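Side-chain contact in mandelate racemase/muconate lactonizing enzyme family protein (Sorangium cellulosum, PDB 3S5S), which belongs to the mandelate racemase/muconate lactonizing enzyme family of the enolase superfamily, pairing an N-terminal capping domain with a C-terminal barrel domain: residues A103-A106 / I107-I111. Sequence-based numbering, arbitrary orientation.
Sequences ARCA and IETAI
Ile107 folds its longer branch back over the carbonyl oxygen of Ala103, one turn earlier in helix 101-117. CG1 stands anti to the carbonyl carbon of Ile107 (chi1 -70°), beside the backbone N. This places Ile107 CG1 3.3 Å from Ala103 O. Ala103 O accepts the backbone N-H of Ile107, N to O 3.2 Å, so a helix bond and a hydrocarbon branch share one carbonyl.

Ala106 O accepts the N-H of Ala110, N to O 3.0 Å, and the methyl of Ala110 lies against that oxygen. The small side chains of Ala106 and Ala110 meet Val38 and Val40 of strand 28-42, where the helix packs on the antiparallel sheet of the N-terminal domain.

Arg104 and Glu108 lie one turn apart. Glu108 N bonds to Arg104 O in a nearly straight N-H...O line (170°), and Glu108 CG passes 3.3 Å from that oxygen. The charged ends do not meet: Arg104 NH2 and Glu108 OE2 are 4.7 Å apart. Arg104 instead forms a salt bridge with Glu279 and donates from NE to Gly99 O. Glu108 OE1 accepts from the backbone N of Ala278. Both side chains thus tie this helix to helix 272-289.

Thr109 grips Cys105 O twice. Thr109 N lies 2.7 Å from Cys105 O, and Thr109 OG1 donates to that same Cys105 O from above the carbonyl plane at 2.8 Å. With OG1 beside its own backbone N (chi1 -60°), the hydroxyl can reach back one turn.

The chemistry implies a buried helix in which Thr109 turns its hydroxyl onto the carbonyl of the preceding turn. Arg104 is paired with Glu279, and a backbone N-H of helix 272-289 holds the Glu108 carboxylate. The opposite charges of Arg104 and Glu108, though not in contact, may still favour each other weakly.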
ATOM      1  N   ALA A 103       6.797  -0.213 -19.368  1.00 23.88           N
ATOM      2  CA  ALA A 103       8.245  -0.245 -19.125  1.00 24.12           C
ATOM      3  C   ALA A 103       8.531  -0.195 -17.627  1.00 23.12           C
ATOM      4  O   ALA A 103       9.424  -0.908 -17.137  1.00 22.16           O
ATOM      5  CB  ALA A 103       8.992   0.966 -19.849  1.00 24.69           C
ATOM      6  N   ARG A 104       7.779   0.651 -16.910  1.00 21.98           N
ATOM      7  CA  ARG A 104       7.983   0.799 -15.468  1.00 21.05           C
ATOM      8  C   ARG A 104       7.564  -0.415 -14.698  1.00 19.69           C
ATOM      9  O   ARG A 104       8.161  -0.763 -13.689  1.00 19.04           O
ATOM     10  CB  ARG A 104       7.288   2.053 -14.944  1.00 21.75           C
ATOM     11  CG  ARG A 104       8.075   3.309 -15.339  1.00 21.96           C
ATOM     12  CD  ARG A 104       7.528   4.526 -14.699  1.00 26.24           C
ATOM     13  NE  ARG A 104       6.151   4.816 -15.070  1.00 27.37           N
ATOM     14  CZ  ARG A 104       5.113   4.824 -14.224  1.00 28.10           C
ATOM     15  NH1 ARG A 104       3.925   5.135 -14.688  1.00 26.50           N
ATOM     16  NH2 ARG A 104       5.247   4.550 -12.927  1.00 27.93           N
ATOM     17  N   CYS A 105       6.567  -1.105 -15.223  1.00 20.17           N
ATOM     18  CA  CYS A 105       6.075  -2.303 -14.572  1.00 19.52           C
ATOM     19  C   CYS A 105       7.110  -3.410 -14.774  1.00 18.97           C
ATOM     20  O   CYS A 105       7.464  -4.083 -13.819  1.00 20.26           O
ATOM     21  CB  CYS A 105       4.674  -2.674 -15.084  1.00 19.69           C
ATOM     22  SG  CYS A 105       4.068  -4.324 -14.561  1.00 22.46           S
ATOM     23  N   ALA A 106       7.625  -3.559 -15.992  1.00 18.13           N
ATOM     24  CA  ALA A 106       8.671  -4.506 -16.300  1.00 17.47           C
ATOM     25  C   ALA A 106       9.849  -4.408 -15.332  1.00 18.31           C
ATOM     26  O   ALA A 106      10.337  -5.439 -14.823  1.00 17.16           O
ATOM     27  CB  ALA A 106       9.160  -4.275 -17.716  1.00 19.05           C
ATOM     28  N   ILE A 107      10.284  -3.164 -15.083  1.00 18.13           N
ATOM     29  CA  ILE A 107      11.445  -2.880 -14.281  1.00 17.38           C
ATOM     30  C   ILE A 107      11.166  -3.188 -12.817  1.00 17.86           C
ATOM     31  O   ILE A 107      11.898  -3.955 -12.199  1.00 18.03           O
ATOM     32  CB  ILE A 107      11.914  -1.412 -14.470  1.00 17.42           C
ATOM     33  CG1 ILE A 107      12.499  -1.226 -15.887  1.00 16.94           C
ATOM     34  CG2 ILE A 107      12.886  -1.068 -13.431  1.00 16.66           C
ATOM     35  CD1 ILE A 107      12.804   0.196 -16.344  1.00 18.06           C
ATOM     36  N   GLU A 108      10.104  -2.615 -12.263  1.00 18.51           N
ATOM     37  CA  GLU A 108       9.731  -2.907 -10.872  1.00 18.66           C
ATOM     38  C   GLU A 108       9.432  -4.391 -10.682  1.00 18.01           C
ATOM     39  O   GLU A 108       9.749  -4.981  -9.649  1.00 18.48           O
ATOM     40  CB  GLU A 108       8.442  -2.188 -10.514  1.00 18.61           C
ATOM     41  CG  GLU A 108       8.497  -0.717 -10.446  1.00 18.98           C
ATOM     42  CD  GLU A 108       7.192  -0.204  -9.915  1.00 22.70           C
ATOM     43  OE1 GLU A 108       6.576  -0.892  -9.049  1.00 26.08           O
ATOM     44  OE2 GLU A 108       6.759   0.857 -10.367  1.00 23.71           O
ATOM     45  N   THR A 109       8.811  -5.004 -11.668  1.00 16.84           N
ATOM     46  CA  THR A 109       8.608  -6.449 -11.549  1.00 17.48           C
ATOM     47  C   THR A 109       9.928  -7.249 -11.470  1.00 16.35           C
ATOM     48  O   THR A 109      10.050  -8.099 -10.630  1.00 16.38           O
ATOM     49  CB  THR A 109       7.684  -6.998 -12.640  1.00 17.70           C
ATOM     50  OG1 THR A 109       6.422  -6.338 -12.494  1.00 19.99           O
ATOM     51  CG2 THR A 109       7.536  -8.516 -12.495  1.00 14.56           C
ATOM     52  N   ALA A 110      10.889  -6.940 -12.320  1.00 16.20           N
ATOM     53  CA  ALA A 110      12.217  -7.580 -12.338  1.00 16.62           C
ATOM     54  C   ALA A 110      12.998  -7.319 -11.031  1.00 17.06           C
ATOM     55  O   ALA A 110      13.645  -8.224 -10.483  1.00 18.61           O
ATOM     56  CB  ALA A 110      13.001  -7.096 -13.538  1.00 16.12           C
ATOM     57  N   ILE A 111      12.957  -6.098 -10.533  1.00 17.38           N
ATOM     58  CA  ILE A 111      13.569  -5.790  -9.239  1.00 17.79           C
ATOM     59  C   ILE A 111      12.934  -6.614  -8.083  1.00 17.89           C
ATOM     60  O   ILE A 111      13.647  -7.337  -7.362  1.00 18.20           O
ATOM     61  CB  ILE A 111      13.483  -4.286  -8.926  1.00 17.42           C
ATOM     62  CG1 ILE A 111      14.324  -3.509  -9.933  1.00 17.91           C
ATOM     63  CG2 ILE A 111      13.904  -3.960  -7.441  1.00 14.98           C
ATOM     64  CD1 ILE A 111      14.193  -1.952  -9.745  1.00 16.73           C
TER